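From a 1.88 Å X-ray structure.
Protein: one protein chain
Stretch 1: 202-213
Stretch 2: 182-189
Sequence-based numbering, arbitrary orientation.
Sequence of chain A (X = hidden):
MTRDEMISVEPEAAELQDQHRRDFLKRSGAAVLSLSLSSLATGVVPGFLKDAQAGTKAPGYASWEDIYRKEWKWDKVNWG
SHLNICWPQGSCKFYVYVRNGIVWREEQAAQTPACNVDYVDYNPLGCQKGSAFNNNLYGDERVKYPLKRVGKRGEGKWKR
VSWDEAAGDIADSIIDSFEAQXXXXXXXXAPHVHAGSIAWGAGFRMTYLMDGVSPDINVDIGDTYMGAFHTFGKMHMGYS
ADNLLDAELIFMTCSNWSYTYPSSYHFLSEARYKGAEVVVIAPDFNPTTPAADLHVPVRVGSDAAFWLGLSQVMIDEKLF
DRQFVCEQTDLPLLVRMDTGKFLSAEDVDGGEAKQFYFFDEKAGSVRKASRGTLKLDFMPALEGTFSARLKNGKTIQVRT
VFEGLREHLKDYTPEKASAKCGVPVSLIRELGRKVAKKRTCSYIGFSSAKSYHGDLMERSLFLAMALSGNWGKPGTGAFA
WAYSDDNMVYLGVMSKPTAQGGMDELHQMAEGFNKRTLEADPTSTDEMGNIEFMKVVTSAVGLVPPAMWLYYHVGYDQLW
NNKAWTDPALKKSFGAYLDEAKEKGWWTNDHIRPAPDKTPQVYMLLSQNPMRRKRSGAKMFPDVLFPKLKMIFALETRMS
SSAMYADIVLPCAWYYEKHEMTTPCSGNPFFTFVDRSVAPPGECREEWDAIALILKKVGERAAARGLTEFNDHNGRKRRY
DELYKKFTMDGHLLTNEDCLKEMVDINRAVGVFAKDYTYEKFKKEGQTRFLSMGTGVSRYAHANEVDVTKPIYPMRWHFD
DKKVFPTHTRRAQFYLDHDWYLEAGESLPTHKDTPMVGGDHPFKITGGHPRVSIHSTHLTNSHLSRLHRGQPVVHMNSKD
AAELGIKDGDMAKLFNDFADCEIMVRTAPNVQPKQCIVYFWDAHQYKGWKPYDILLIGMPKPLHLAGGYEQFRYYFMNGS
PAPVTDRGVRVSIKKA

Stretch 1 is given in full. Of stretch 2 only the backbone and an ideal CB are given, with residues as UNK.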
# COMPACT_ATOMS: atom_id res chain seq x y z
N ALA A 202 8.64 -2.19 25.35
CA ALA A 202 7.86 -2.76 26.47
C ALA A 202 7.86 -4.30 26.47
O ALA A 202 8.18 -4.94 27.47
CB ALA A 202 6.45 -2.23 26.40
N GLY A 203 7.52 -4.88 25.32
CA GLY A 203 7.36 -6.34 25.20
C GLY A 203 8.69 -7.03 25.43
O GLY A 203 8.78 -8.03 26.15
N PHE A 204 9.74 -6.47 24.85
CA PHE A 204 11.08 -7.02 25.04
C PHE A 204 11.56 -6.89 26.48
O PHE A 204 12.13 -7.83 27.07
CB PHE A 204 12.04 -6.32 24.08
CG PHE A 204 13.48 -6.66 24.30
CD1 PHE A 204 13.90 -7.98 24.36
CD2 PHE A 204 14.41 -5.65 24.44
CE1 PHE A 204 15.23 -8.30 24.56
CE2 PHE A 204 15.77 -5.97 24.66
CZ PHE A 204 16.16 -7.30 24.74
N ARG A 205 11.31 -5.72 27.07
CA ARG A 205 11.71 -5.45 28.42
C ARG A 205 11.00 -6.43 29.36
O ARG A 205 11.57 -6.98 30.30
CB ARG A 205 11.37 -4.00 28.75
CG ARG A 205 11.85 -3.51 30.10
CD ARG A 205 11.56 -2.01 30.23
NE ARG A 205 12.08 -1.55 31.50
CZ ARG A 205 13.36 -1.28 31.74
NH1 ARG A 205 14.25 -1.39 30.79
NH2 ARG A 205 13.72 -0.91 32.93
N MET A 206 9.70 -6.61 29.13
CA MET A 206 8.92 -7.57 29.90
C MET A 206 9.49 -8.98 29.83
O MET A 206 9.71 -9.62 30.84
CB MET A 206 7.48 -7.54 29.39
CG MET A 206 6.52 -8.50 30.09
SD MET A 206 5.13 -8.86 28.98
CE MET A 206 5.88 -8.75 27.37
N THR A 207 9.74 -9.44 28.62
CA THR A 207 10.22 -10.80 28.42
C THR A 207 11.59 -10.95 29.04
O THR A 207 11.85 -11.88 29.80
CB THR A 207 10.21 -11.16 26.92
OG1 THR A 207 8.92 -10.83 26.37
CG2 THR A 207 10.54 -12.67 26.75
N TYR A 208 12.45 -9.97 28.80
CA TYR A 208 13.77 -9.96 29.44
C TYR A 208 13.72 -9.96 30.98
O TYR A 208 14.45 -10.71 31.68
CB TYR A 208 14.50 -8.73 28.92
CG TYR A 208 15.82 -8.46 29.55
CD1 TYR A 208 16.77 -9.47 29.70
CD2 TYR A 208 16.15 -7.17 29.96
CE1 TYR A 208 18.00 -9.20 30.26
CE2 TYR A 208 17.37 -6.90 30.53
CZ TYR A 208 18.29 -7.91 30.68
OH TYR A 208 19.51 -7.63 31.24
N LEU A 209 12.86 -9.12 31.54
CA LEU A 209 12.74 -9.14 32.99
C LEU A 209 12.26 -10.51 33.50
O LEU A 209 12.67 -10.94 34.57
CB LEU A 209 11.82 -8.03 33.46
CG LEU A 209 12.40 -6.61 33.39
CD1 LEU A 209 11.36 -5.60 33.86
CD2 LEU A 209 13.61 -6.52 34.28
N MET A 210 11.41 -11.18 32.73
CA MET A 210 10.82 -12.46 33.15
C MET A 210 11.66 -13.65 32.71
O MET A 210 11.40 -14.82 33.11
CB MET A 210 9.41 -12.60 32.59
CG MET A 210 8.47 -11.60 33.16
SD MET A 210 6.74 -12.02 32.82
CE MET A 210 6.64 -12.01 31.10
N ASP A 211 12.69 -13.35 31.92
CA ASP A 211 13.49 -14.35 31.19
C ASP A 211 12.60 -15.28 30.37
O ASP A 211 12.77 -16.50 30.37
CB ASP A 211 14.39 -15.14 32.16
CG ASP A 211 15.36 -16.03 31.42
OD1 ASP A 211 15.85 -15.60 30.37
OD2 ASP A 211 15.58 -17.18 31.86
N GLY A 212 11.61 -14.68 29.71
CA GLY A 212 10.76 -15.42 28.78
C GLY A 212 11.48 -15.64 27.47
O GLY A 212 12.64 -15.23 27.33
N VAL A 213 10.81 -16.26 26.51
CA VAL A 213 11.41 -16.66 25.26
C VAL A 213 10.85 -15.74 24.20
O VAL A 213 9.64 -15.53 24.15
CB VAL A 213 11.06 -18.12 24.89
CG1 VAL A 213 11.75 -18.47 23.58
CG2 VAL A 213 11.47 -19.05 26.03
N UNK A 182 9.30 -22.95 35.37
CA UNK A 182 10.19 -21.81 35.14
C UNK A 182 9.79 -20.98 33.95
O UNK A 182 8.71 -21.17 33.36
CB UNK A 182 11.63 -22.29 34.95
N UNK A 183 10.69 -20.11 33.55
CA UNK A 183 10.36 -19.04 32.67
C UNK A 183 10.23 -19.47 31.20
O UNK A 183 9.73 -18.70 30.38
CB UNK A 183 11.42 -17.94 32.81
N UNK A 184 10.66 -20.69 30.86
CA UNK A 184 10.52 -21.18 29.48
C UNK A 184 9.08 -21.32 28.96
O UNK A 184 8.86 -21.46 27.74
CB UNK A 184 11.21 -22.54 29.37
N UNK A 185 8.09 -21.24 29.86
CA UNK A 185 6.69 -21.37 29.47
C UNK A 185 6.03 -20.17 28.80
O UNK A 185 4.94 -20.29 28.24
CB UNK A 185 5.88 -21.72 30.72
N UNK A 186 6.72 -19.02 28.85
CA UNK A 186 6.22 -17.75 28.32
C UNK A 186 6.93 -17.44 27.02
O UNK A 186 8.16 -17.48 26.98
CB UNK A 186 6.42 -16.61 29.32
N UNK A 187 6.15 -17.13 25.98
CA UNK A 187 6.68 -16.82 24.68
C UNK A 187 6.06 -15.56 24.21
O UNK A 187 4.84 -15.48 24.09
CB UNK A 187 6.44 -17.95 23.68
N UNK A 188 6.89 -14.54 23.99
CA UNK A 188 6.47 -13.37 23.27
C UNK A 188 6.99 -13.63 21.87
O UNK A 188 8.18 -13.48 21.58
CB UNK A 188 6.99 -12.07 23.88
N UNK A 189 6.10 -14.05 21.00
CA UNK A 189 6.53 -14.60 19.71
C UNK A 189 6.81 -13.48 18.74
O UNK A 189 5.88 -12.91 18.20
CB UNK A 189 5.47 -15.55 19.13

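Position 182 has a positive phi of 74°, and no atom of stretch 1 lies within 5.5 Å of its ideal CB. The backbone alone favours glycine, and Gly182 is found.

At 183 the CA-to-CB bond points toward the end of the helix, where the carbonyls of Met210 and Asp211 each lie 3.1 Å (O atoms) from the ideal CB. So tight a site, lined with acceptors, suits a small side chain, best one carrying a donor; serine, threonine, alanine or cysteine could be considered. The residue is Ser183. Its p rotamer brings OG to 2.6 Å from Asp211 O, to which it donates a hydrogen bond, tying the 3-10 segment to the residue where stretch 1 leaves helical geometry.

Position 184 points away, with only Val213 CG2 near its ideal CB, at 4.8 Å. Stretch 1 therefore imposes little, and many side chains would do. In Asp184 the carboxylate turns back, placing OD1 3.6 Å from Val213 CG2, while both oxygens are hydrogen-bonded elsewhere in the structure.

Position 185 also points away and meets nothing of stretch 1; its helical phi/psi admits most residues, and Gly185 occupies it.

At 186 the backbone becomes extended and its O accepts a hydrogen bond from Val213 N (3.0 Å). CA-to-CB points sideways, but beyond it lies a pocket formed by Met206, Thr207, Met210 and Gly212, fit for a long apolar or aromatic side chain: leucine, methionine or phenylalanine. Phe186 fills it in the t rotamer. Met210 CE sits over one ring face, 3.5 Å from the ring centroid, in a CH-pi contact; Gly212 CA and Thr207 OG1 lie at the ring edge. A CB on Gly212 would fall 2.7 Å from Phe186 CD2, so the glycine leaves room for the ring.

Position 187 forms a single beta bridge with Val213 and points sideways. Its extended phi/psi (-131/118) suits beta-branched residues; stretch 1 leaves the choice fairly open, though apolar ones would suit the Val213 side chain. Ile187 adds a loose apolar contact, CG1 to Val213 CB at 4.4 Å, while its CA approaches Val213 O at 3.3 Å.

The backbone N of position 188 donates a hydrogen bond to Val213 O (2.9 Å). CA-to-CB points toward the helix, with Thr207 OG1 3.4 Å from the ideal CB. A medium-sized apolar side chain such as leucine, valine or methionine would suit. Leu188 extends CD2 to 3.1 Å from Gly203 O; a CB on Gly203 would clash with CD2 at 3.0 Å.

Position 189 points away, unconstrained by stretch 1; Asp189 has its carboxylate hydrogen-bonded elsewhere.

Stretch 2 182-189: GSDGFILD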
# COMPACT_ATOMS: atom_id res chain seq x y z
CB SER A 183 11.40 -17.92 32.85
OG SER A 183 12.65 -18.25 32.28
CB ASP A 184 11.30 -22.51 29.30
CG ASP A 184 12.69 -22.31 28.67
OD1 ASP A 184 13.10 -21.14 28.46
OD2 ASP A 184 13.35 -23.35 28.35
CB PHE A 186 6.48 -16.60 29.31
CG PHE A 186 5.98 -15.26 28.82
CD1 PHE A 186 4.68 -14.88 29.08
CD2 PHE A 186 6.82 -14.35 28.18
CE1 PHE A 186 4.21 -13.65 28.65
CE2 PHE A 186 6.35 -13.13 27.71
CZ PHE A 186 5.05 -12.77 27.95
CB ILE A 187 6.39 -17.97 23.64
CG1 ILE A 187 6.88 -19.28 24.22
CG2 ILE A 187 7.07 -17.71 22.26
CD1 ILE A 187 6.61 -20.40 23.31
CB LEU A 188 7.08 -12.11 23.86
CG LEU A 188 6.85 -10.81 23.09
CD1 LEU A 188 5.38 -10.62 22.67
CD2 LEU A 188 7.36 -9.63 23.96
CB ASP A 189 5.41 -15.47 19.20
CG ASP A 189 5.78 -16.22 17.93
OD1 ASP A 189 6.92 -16.02 17.42
OD2 ASP A 189 4.93 -17.02 17.46
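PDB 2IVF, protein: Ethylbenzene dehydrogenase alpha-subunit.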